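Local coordinates for protein ArtJ (Geobacillus stearothermophilus, PDB 2PVU) that binds arginine, lysine and histidine as the solute-binding protein of an ATP-binding cassette transport system for basic amino acids, at residues W89-A94 and K174-V179; S106-T109 and E113-Q116; K252-Y257 and G262-L267. All coordinates share one frame; numbering follows the deposited sequence.

Following the chain from its N terminus, W89-A94 opens contact 1 at the start of helix 89-98, and the loop it begins is closed about 80 residues later by K174-V179, which runs from the end of strand 172-175 into helix 178-186. As in two-lobed relatives, this probably joins the lobes across the ligand cleft. Nested inside that loop, contact 2 ties the pocket loop 106-109, after strand 103-104, to helix 112-115. The two touch each other, W89 packing against S106, I108 and R114, and both reach the bound lysine. Contact 3 comes later in series, packing the C-terminal tail on helix 252-261, its centre about 28 Å from that of contact 1 and on the opposite side of the chain's centre.

Contact 1 of 3, residues W89-A94 and K174-V179; sequences WDPLFA and KFETTV. With LYS (lysine), chain E.
The backbone N of D90 gives the strong polar link of this contact, a nearly straight bond of 3.0 Å (174°) to OE2 of E176, which accepts on its syn lone pair. The N of W89 adds a weak bond to the same OE2, and a water accepts from W89 N and bridges to the O of E176. One carboxylate oxygen thus meets two amides at the first turn of helix 89-98, whose dipole probably favours a negative charge there. The carboxylates themselves lie very close: OD2 of D90 is 2.4 Å from OE1 of E176, their planes 50° apart, and N154 also bonds OD2.

The W89 ring packs on the ligand. With CG anti to the backbone N (chi1 179°), the indole swings from E176 toward the bound lysine, where CZ3 lies 3.5 Å from the lysine CE and NZ sits over the same face near the rim. F93 backs the opposite face with CE2, and A155 O accepts from NE1. A leucine at W89 is likely to leave the ligand's aliphatic chain without its flat wall and A155 O without that donor.

A helix N terminus meeting E176 beside bound lysine is consistent with the closed form of a two-lobed solute-binding protein. Beyond E176, T177 caps helix 178-186, while strand 172-175 pairs in parallel with strand 150-153, whose Q153 bonds E176 O.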
loop_
_atom_site.group_PDB
_atom_site.type_symbol
_atom_site.label_atom_id
_atom_site.label_comp_id
_atom_site.label_asym_id
_atom_site.label_seq_id
_atom_site.Cartn_x
_atom_site.Cartn_y
_atom_site.Cartn_z
ATOM N N TRP A 89 8.261 -7.034 0.658
ATOM C CA TRP A 89 8.274 -5.597 0.901
ATOM C C TRP A 89 9.717 -5.103 1.065
ATOM O O TRP A 89 10.168 -4.157 0.378
ATOM C CB TRP A 89 7.459 -5.342 2.175
ATOM C CG TRP A 89 7.356 -3.900 2.635
ATOM C CD1 TRP A 89 7.919 -3.344 3.796
ATOM C CD2 TRP A 89 6.693 -2.845 1.966
ATOM N NE1 TRP A 89 7.584 -2.012 3.882
ATOM C CE2 TRP A 89 6.852 -1.673 2.758
ATOM C CE3 TRP A 89 5.975 -2.753 0.749
ATOM C CZ2 TRP A 89 6.291 -0.430 2.376
ATOM C CZ3 TRP A 89 5.396 -1.508 0.371
ATOM C CH2 TRP A 89 5.548 -0.374 1.175
ATOM N N ASP A 90 10.432 -5.677 2.017
ATOM C CA ASP A 90 11.784 -5.177 2.231
ATOM C C ASP A 90 12.697 -5.464 1.008
ATOM O O ASP A 90 13.493 -4.593 0.585
ATOM C CB ASP A 90 12.354 -5.667 3.566
ATOM C CG ASP A 90 11.716 -4.918 4.748
ATOM O OD1 ASP A 90 11.929 -3.687 4.877
ATOM O OD2 ASP A 90 10.977 -5.537 5.526
ATOM N N PRO A 91 12.575 -6.667 0.425
ATOM C CA PRO A 91 13.284 -6.904 -0.847
ATOM C C PRO A 91 12.959 -5.938 -1.944
ATOM O O PRO A 91 13.853 -5.640 -2.738
ATOM C CB PRO A 91 12.841 -8.308 -1.250
ATOM C CG PRO A 91 12.667 -9.008 0.152
ATOM C CD PRO A 91 11.932 -7.897 0.932
ATOM N N LEU A 92 11.709 -5.470 -2.009
ATOM C CA LEU A 92 11.285 -4.532 -3.075
ATOM C C LEU A 92 12.158 -3.269 -3.007
ATOM O O LEU A 92 12.696 -2.799 -4.034
ATOM C CB LEU A 92 9.794 -4.208 -2.957
ATOM C CG LEU A 92 9.270 -3.048 -3.832
ATOM C CD1 LEU A 92 9.588 -3.344 -5.308
ATOM C CD2 LEU A 92 7.766 -2.847 -3.587
ATOM N N PHE A 93 12.342 -2.747 -1.801
ATOM C CA PHE A 93 13.114 -1.517 -1.645
ATOM C C PHE A 93 14.595 -1.739 -1.884
ATOM O O PHE A 93 15.270 -0.891 -2.483
ATOM C CB PHE A 93 12.830 -0.852 -0.289
ATOM C CG PHE A 93 11.460 -0.214 -0.246
ATOM C CD1 PHE A 93 11.282 1.129 -0.570
ATOM C CD2 PHE A 93 10.345 -0.994 0.025
ATOM C CE1 PHE A 93 10.010 1.690 -0.578
ATOM C CE2 PHE A 93 9.068 -0.455 0.010
ATOM C CZ PHE A 93 8.893 0.892 -0.296
ATOM N N ALA A 94 15.100 -2.878 -1.432
ATOM C CA ALA A 94 16.478 -3.251 -1.699
ATOM C C ALA A 94 16.758 -3.375 -3.192
ATOM O O ALA A 94 17.794 -2.903 -3.652
ATOM C CB ALA A 94 16.839 -4.553 -0.979
ATOM N N LYS A 174 7.062 -5.623 14.676
ATOM C CA LYS A 174 7.193 -5.406 13.232
ATOM C C LYS A 174 7.177 -6.728 12.487
ATOM O O LYS A 174 7.900 -7.679 12.900
ATOM C CB LYS A 174 8.498 -4.647 12.930
ATOM C CG LYS A 174 8.633 -3.281 13.589
ATOM C CD LYS A 174 10.089 -2.839 13.548
ATOM C CE LYS A 174 10.318 -1.502 14.226
ATOM N NZ LYS A 174 9.922 -1.485 15.651
ATOM N N PHE A 175 6.389 -6.810 11.407
ATOM C CA PHE A 175 6.251 -8.047 10.626
ATOM C C PHE A 175 6.551 -7.815 9.147
ATOM O O PHE A 175 6.386 -6.704 8.658
ATOM C CB PHE A 175 4.841 -8.609 10.816
ATOM C CG PHE A 175 4.510 -8.802 12.273
ATOM C CD1 PHE A 175 5.052 -9.862 12.978
ATOM C CD2 PHE A 175 3.790 -7.846 12.953
ATOM C CE1 PHE A 175 4.775 -10.016 14.330
ATOM C CE2 PHE A 175 3.511 -7.975 14.315
ATOM C CZ PHE A 175 4.037 -9.073 15.000
ATOM N N GLU A 176 6.992 -8.855 8.441
ATOM C CA GLU A 176 7.405 -8.657 7.038
ATOM C C GLU A 176 6.219 -8.477 6.095
ATOM O O GLU A 176 6.392 -7.915 5.005
ATOM C CB GLU A 176 8.306 -9.835 6.569
ATOM C CG GLU A 176 8.804 -9.732 5.133
ATOM C CD GLU A 176 9.525 -8.437 4.825
ATOM O OE1 GLU A 176 10.172 -7.823 5.730
ATOM O OE2 GLU A 176 9.463 -8.058 3.634
ATOM N N THR A 177 5.033 -8.945 6.508
ATOM C CA THR A 177 3.773 -8.652 5.770
ATOM C C THR A 177 2.727 -8.077 6.709
ATOM O O THR A 177 2.720 -8.386 7.927
ATOM C CB THR A 177 3.190 -9.886 5.097
ATOM O OG1 THR A 177 2.851 -10.872 6.080
ATOM C CG2 THR A 177 4.179 -10.500 4.096
ATOM N N THR A 178 1.806 -7.299 6.136
ATOM C CA THR A 178 0.611 -6.887 6.892
ATOM C C THR A 178 -0.258 -8.108 7.234
ATOM O O THR A 178 -0.930 -8.120 8.276
ATOM C CB THR A 178 -0.159 -5.848 6.069
ATOM O OG1 THR A 178 0.728 -4.769 5.884
ATOM C CG2 THR A 178 -1.482 -5.351 6.780
ATOM N N VAL A 179 -0.234 -9.141 6.392
ATOM C CA VAL A 179 -0.995 -10.359 6.665
ATOM C C VAL A 179 -0.623 -10.931 8.043
ATOM O O VAL A 179 -1.497 -11.231 8.862
ATOM C CB VAL A 179 -0.754 -11.455 5.577
ATOM C CG1 VAL A 179 -1.291 -12.827 6.070
ATOM C CG2 VAL A 179 -1.443 -11.057 4.267
HETATM N N LYS E . 1.158 2.791 2.463
HETATM C CA LYS E . 2.033 2.330 3.591
HETATM C C LYS E . 3.501 2.616 3.245
HETATM O O LYS E . 4.378 2.443 4.079
HETATM C CB LYS E . 1.854 0.833 3.822
HETATM C CG LYS E . 2.195 0.008 2.558
HETATM C CD LYS E . 2.499 -1.464 2.910
HETATM C CE LYS E . 2.308 -2.332 1.674
HETATM N NZ LYS E . 2.796 -3.790 1.934
HETATM O OXT LYS E . 3.831 3.009 2.104
HETATM O O HOH W 1 6.501 -8.749 2.235
#

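Contact 2 of 3, residues S106-T109 and E113-Q116. With LYS (lysine), chain E; SO4 (sulfate ion), chain D.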
loop_
_atom_site.group_PDB
_atom_site.type_symbol
_atom_site.label_atom_id
_atom_site.label_comp_id
_atom_site.label_asym_id
_atom_site.label_seq_id
_atom_site.Cartn_x
_atom_site.Cartn_y
_atom_site.Cartn_z
ATOM N N SER A 106 2.754 -1.059 -4.985
ATOM C CA SER A 106 2.555 -1.907 -3.787
ATOM C C SER A 106 1.913 -1.092 -2.644
ATOM O O SER A 106 2.345 -1.241 -1.479
ATOM C CB SER A 106 3.917 -2.496 -3.347
ATOM O OG SER A 106 3.824 -3.645 -2.498
ATOM N N GLY A 107 0.933 -0.235 -2.971
ATOM C CA GLY A 107 0.218 0.567 -1.940
ATOM C C GLY A 107 1.249 1.450 -1.239
ATOM O O GLY A 107 1.169 1.666 -0.049
ATOM N N ILE A 108 2.194 1.980 -1.999
ATOM C CA ILE A 108 3.344 2.763 -1.418
ATOM C C ILE A 108 3.080 4.234 -1.261
ATOM O O ILE A 108 2.935 4.950 -2.259
ATOM C CB ILE A 108 4.629 2.633 -2.290
ATOM C CG1 ILE A 108 4.909 1.144 -2.552
ATOM C CG2 ILE A 108 5.850 3.345 -1.532
ATOM C CD1 ILE A 108 5.897 0.893 -3.775
ATOM N N THR A 109 3.095 4.704 -0.022
ATOM C CA THR A 109 2.903 6.127 0.258
ATOM C C THR A 109 4.104 6.925 -0.214
ATOM O O THR A 109 5.255 6.577 0.051
ATOM C CB THR A 109 2.663 6.362 1.753
ATOM O OG1 THR A 109 1.489 5.636 2.170
ATOM C CG2 THR A 109 2.487 7.846 2.072
ATOM N N GLU A 113 11.013 11.457 2.929
ATOM C CA GLU A 113 12.171 10.630 3.219
ATOM C C GLU A 113 12.429 9.625 2.113
ATOM O O GLU A 113 13.559 9.430 1.726
ATOM C CB GLU A 113 11.999 9.882 4.534
ATOM C CG GLU A 113 13.308 9.214 4.954
ATOM C CD GLU A 113 13.072 7.843 5.489
ATOM O OE1 GLU A 113 13.266 7.705 6.721
ATOM O OE2 GLU A 113 12.679 6.923 4.699
ATOM N N ARG A 114 11.377 8.968 1.610
ATOM C CA ARG A 114 11.547 8.057 0.481
ATOM C C ARG A 114 11.996 8.741 -0.808
ATOM O O ARG A 114 12.702 8.128 -1.595
ATOM C CB ARG A 114 10.281 7.259 0.237
ATOM C CG ARG A 114 10.109 6.157 1.280
ATOM C CD ARG A 114 8.674 5.640 1.257
ATOM N NE ARG A 114 8.435 4.558 2.245
ATOM C CZ ARG A 114 7.247 3.996 2.466
ATOM N NH1 ARG A 114 6.168 4.429 1.818
ATOM N NH2 ARG A 114 7.121 2.998 3.345
ATOM N N LYS A 115 11.580 9.988 -1.024
ATOM C CA LYS A 115 12.018 10.738 -2.220
ATOM C C LYS A 115 13.530 11.025 -2.175
ATOM O O LYS A 115 14.141 11.404 -3.194
ATOM C CB LYS A 115 11.235 12.062 -2.350
ATOM C CG LYS A 115 9.799 11.883 -2.804
ATOM C CD LYS A 115 8.965 13.064 -2.326
ATOM C CE LYS A 115 8.623 14.019 -3.387
ATOM N NZ LYS A 115 7.398 14.742 -2.960
ATOM N N GLN A 116 14.158 10.864 -1.011
ATOM C CA GLN A 116 15.612 11.019 -0.945
ATOM C C GLN A 116 16.330 9.900 -1.688
ATOM O O GLN A 116 17.451 10.078 -2.176
ATOM C CB GLN A 116 16.105 11.039 0.490
ATOM C CG GLN A 116 15.817 12.336 1.200
ATOM C CD GLN A 116 16.269 12.286 2.646
ATOM O OE1 GLN A 116 16.587 11.211 3.191
ATOM N NE2 GLN A 116 16.308 13.448 3.275
HETATM N N LYS E . 1.158 2.791 2.463
HETATM C CA LYS E . 2.033 2.330 3.591
HETATM C C LYS E . 3.501 2.616 3.245
HETATM O O LYS E . 4.378 2.443 4.079
HETATM C CB LYS E . 1.854 0.833 3.822
HETATM C CG LYS E . 2.195 0.008 2.558
HETATM C CD LYS E . 2.499 -1.464 2.910
HETATM C CE LYS E . 2.308 -2.332 1.674
HETATM N NZ LYS E . 2.796 -3.790 1.934
HETATM O OXT LYS E . 3.831 3.009 2.104
HETATM S S SO4 D . 8.725 11.538 6.175
HETATM O O1 SO4 D . 8.910 10.132 6.569
HETATM O O2 SO4 D . 9.359 12.395 7.187
HETATM O O3 SO4 D . 7.304 11.902 6.120
HETATM O O4 SO4 D . 9.347 11.790 4.887
#
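R114 reaches T109 and the ligand through a chain that leaves its helix beside the backbone N (chi1 -75°) and then runs extended from CG to NE, carrying the guanidinium to the 106-109 loop. The CB-OG1 bond of T109 is likewise placed beside the backbone N, which turns the hydroxyl to the amino group of the bound lysine.

NH1 of R114 is shared between two acceptors near the guanidinium plane. It donates to T109 O over 2.9 Å, on a carbonyl lone pair and only 6° out of that plane. Its bond to OXT of the lysine, at 2.7 Å, is straighter (169°). NH2 takes the other carboxylate oxygen, O, at 2.9 Å, which makes the pair a two-pronged, side-by-side grip. OXT is held a second time by the N of T109, 2.8 Å away. The T109 carbonyl probably helps to fix the rotation of the guanidinium, whose NH1 is also touched obliquely by CG2 of I108 at 3.5 Å.

At the other end of the ligand backbone, its N donates to G107 O and, over 2.9 Å, to T109 OG1, which is also bonded to E224; D196 also bonds the lysine, probably at this amino group as in relatives. An arginine clasping the alpha-carboxylate, with a loop carbonyl, a threonine hydroxyl and probably an aspartate holding the alpha-amino group, is the amino acid recognition site of family 3 solute-binding proteins.

Contact 3 of 3, residues K252-Y257 and G262-L267. With SO4 (sulfate ion), chain C; SO4 (sulfate ion), chain B.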
loop_
_atom_site.group_PDB
_atom_site.type_symbol
_atom_site.label_atom_id
_atom_site.label_comp_id
_atom_site.label_asym_id
_atom_site.label_seq_id
_atom_site.Cartn_x
_atom_site.Cartn_y
_atom_site.Cartn_z
ATOM N N LYS A 252 -10.883 4.887 -17.392
ATOM C CA LYS A 252 -10.396 3.535 -17.064
ATOM C C LYS A 252 -10.049 3.466 -15.594
ATOM O O LYS A 252 -10.310 2.458 -14.945
ATOM C CB LYS A 252 -9.190 3.162 -17.953
ATOM C CG LYS A 252 -8.594 1.759 -17.670
ATOM C CD LYS A 252 -9.509 0.669 -18.247
ATOM C CE LYS A 252 -9.018 -0.727 -17.846
ATOM N NZ LYS A 252 -9.886 -1.773 -18.460
ATOM N N TYR A 253 -9.443 4.532 -15.066
ATOM C CA TYR A 253 -9.152 4.567 -13.626
ATOM C C TYR A 253 -10.450 4.372 -12.843
ATOM O O TYR A 253 -10.509 3.538 -11.927
ATOM C CB TYR A 253 -8.521 5.903 -13.213
ATOM C CG TYR A 253 -8.238 5.990 -11.719
ATOM C CD1 TYR A 253 -6.956 5.735 -11.222
ATOM C CD2 TYR A 253 -9.241 6.347 -10.802
ATOM C CE1 TYR A 253 -6.670 5.854 -9.849
ATOM C CE2 TYR A 253 -8.960 6.443 -9.411
ATOM C CZ TYR A 253 -7.677 6.202 -8.948
ATOM O OH TYR A 253 -7.390 6.275 -7.584
ATOM N N THR A 254 -11.493 5.121 -13.171
ATOM C CA THR A 254 -12.732 4.909 -12.413
ATOM C C THR A 254 -13.404 3.554 -12.583
ATOM O O THR A 254 -13.991 3.058 -11.607
ATOM C CB THR A 254 -13.704 6.105 -12.344
ATOM O OG1 THR A 254 -15.017 5.780 -12.854
ATOM C CG2 THR A 254 -13.122 7.313 -12.895
ATOM N N GLU A 255 -13.303 2.949 -13.772
ATOM C CA GLU A 255 -13.791 1.562 -13.961
ATOM C C GLU A 255 -13.068 0.603 -13.005
ATOM O O GLU A 255 -13.719 -0.197 -12.327
ATOM C CB GLU A 255 -13.618 1.053 -15.395
ATOM C CG GLU A 255 -14.383 1.781 -16.483
ATOM C CD GLU A 255 -13.862 1.404 -17.892
ATOM O OE1 GLU A 255 -13.124 0.372 -18.010
ATOM O OE2 GLU A 255 -14.175 2.135 -18.874
ATOM N N ILE A 256 -11.733 0.683 -12.962
ATOM C CA ILE A 256 -10.922 -0.135 -12.050
ATOM C C ILE A 256 -11.283 0.156 -10.584
ATOM O O ILE A 256 -11.477 -0.773 -9.791
ATOM C CB ILE A 256 -9.409 0.074 -12.268
ATOM C CG1 ILE A 256 -9.040 -0.296 -13.712
ATOM C CG2 ILE A 256 -8.632 -0.814 -11.268
ATOM C CD1 ILE A 256 -7.635 0.182 -14.158
ATOM N N TYR A 257 -11.359 1.440 -10.232
ATOM C CA TYR A 257 -11.724 1.847 -8.867
ATOM C C TYR A 257 -13.079 1.264 -8.449
ATOM O O TYR A 257 -13.255 0.744 -7.342
ATOM C CB TYR A 257 -11.754 3.377 -8.739
ATOM C CG TYR A 257 -11.918 3.802 -7.309
ATOM C CD1 TYR A 257 -10.788 4.012 -6.479
ATOM C CD2 TYR A 257 -13.191 3.948 -6.748
ATOM C CE1 TYR A 257 -10.961 4.386 -5.142
ATOM C CE2 TYR A 257 -13.369 4.288 -5.422
ATOM C CZ TYR A 257 -12.263 4.539 -4.636
ATOM O OH TYR A 257 -12.497 4.885 -3.323
ATOM N N GLY A 262 -16.487 -0.489 -5.315
ATOM C CA GLY A 262 -17.933 -0.449 -5.466
ATOM C C GLY A 262 -18.560 0.925 -5.395
ATOM O O GLY A 262 -19.748 1.053 -5.178
ATOM N N LYS A 263 -17.754 1.963 -5.557
ATOM C CA LYS A 263 -18.236 3.343 -5.504
ATOM C C LYS A 263 -17.354 4.175 -6.425
ATOM O O LYS A 263 -16.316 3.693 -6.863
ATOM C CB LYS A 263 -18.166 3.878 -4.070
ATOM C CG LYS A 263 -16.754 3.904 -3.456
ATOM C CD LYS A 263 -16.865 4.300 -2.008
ATOM C CE LYS A 263 -15.499 4.435 -1.374
ATOM N NZ LYS A 263 -15.688 4.381 0.119
ATOM N N GLU A 264 -17.784 5.404 -6.727
ATOM C CA GLU A 264 -16.981 6.344 -7.534
ATOM C C GLU A 264 -15.798 6.921 -6.754
ATOM O O GLU A 264 -15.909 7.176 -5.553
ATOM C CB GLU A 264 -17.859 7.490 -8.058
ATOM C CG GLU A 264 -19.102 7.034 -8.805
ATOM C CD GLU A 264 -18.823 6.517 -10.218
ATOM O OE1 GLU A 264 -17.740 6.793 -10.786
ATOM O OE2 GLU A 264 -19.715 5.833 -10.772
ATOM N N PRO A 265 -14.643 7.106 -7.419
ATOM C CA PRO A 265 -13.538 7.778 -6.716
ATOM C C PRO A 265 -13.786 9.288 -6.656
ATOM O O PRO A 265 -14.658 9.796 -7.364
ATOM C CB PRO A 265 -12.343 7.514 -7.626
ATOM C CG PRO A 265 -12.971 7.501 -9.017
ATOM C CD PRO A 265 -14.257 6.697 -8.778
ATOM N N LYS A 266 -13.026 9.991 -5.820
ATOM C CA LYS A 266 -13.038 11.455 -5.848
ATOM C C LYS A 266 -11.742 11.873 -6.513
ATOM O O LYS A 266 -10.700 11.989 -5.850
ATOM C CB LYS A 266 -13.176 12.031 -4.434
ATOM C CG LYS A 266 -14.606 11.799 -3.865
ATOM C CD LYS A 266 -14.745 12.323 -2.450
ATOM C CE LYS A 266 -16.191 12.407 -1.999
ATOM N NZ LYS A 266 -16.174 12.707 -0.541
ATOM N N LEU A 267 -11.794 12.019 -7.840
ATOM C CA LEU A 267 -10.556 12.275 -8.609
ATOM C C LEU A 267 -9.874 13.581 -8.214
ATOM O O LEU A 267 -8.691 13.741 -8.471
ATOM C CB LEU A 267 -10.811 12.225 -10.137
ATOM C CG LEU A 267 -11.394 10.927 -10.720
ATOM C CD1 LEU A 267 -11.786 11.088 -12.191
ATOM C CD2 LEU A 267 -10.416 9.753 -10.536
HETATM S S SO4 C . -9.677 7.993 -4.124
HETATM O O1 SO4 C . -9.954 6.620 -4.517
HETATM O O2 SO4 C . -8.985 7.838 -2.796
HETATM O O3 SO4 C . -10.995 8.680 -4.051
HETATM O O4 SO4 C . -8.793 8.606 -5.156
HETATM S S SO4 B . -13.161 14.300 0.649
HETATM O O1 SO4 B . -13.500 13.022 1.266
HETATM O O2 SO4 B . -12.634 15.228 1.647
HETATM O O3 SO4 B . -14.378 14.852 0.040
HETATM O O4 SO4 B . -12.119 14.067 -0.356
#
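The ring of Y257 carries P265 over one face: CB sits 3.8 Å from the centroid and 12° off the normal, a CH-pi contact almost over the ring centre. At the edge of the same ring, in its plane, lies K263 O, 3.1 Å from CD2; this carbonyl is buried here with no hydrogen-bonding partner in the model. The Y253 ring instead turns its edge to P265, whose CB approaches in plane at 4.0 Å from CE2, while CD2 of L267 meets it obliquely.

Both tyrosines hold CG anti to the backbone N (for Y257, chi1 -171°), which sets both rings, one turn apart, against the tail, with P265 between them. G262, the residue after the helix with positive phi, is a glycine C-terminal helix stop, after which the C-terminal tail doubles back on helix 252-261.

From the helix, CB of T254 packs on the proline ring, 3.7 Å from CD, and the two side chains cross at about a right angle. The carbon chain of K263 runs past Y257, with CE 3.6 Å from its OH. I256 packs on helix 66-78. The OH of Y253, at the end of the ring, bonds Y124 O.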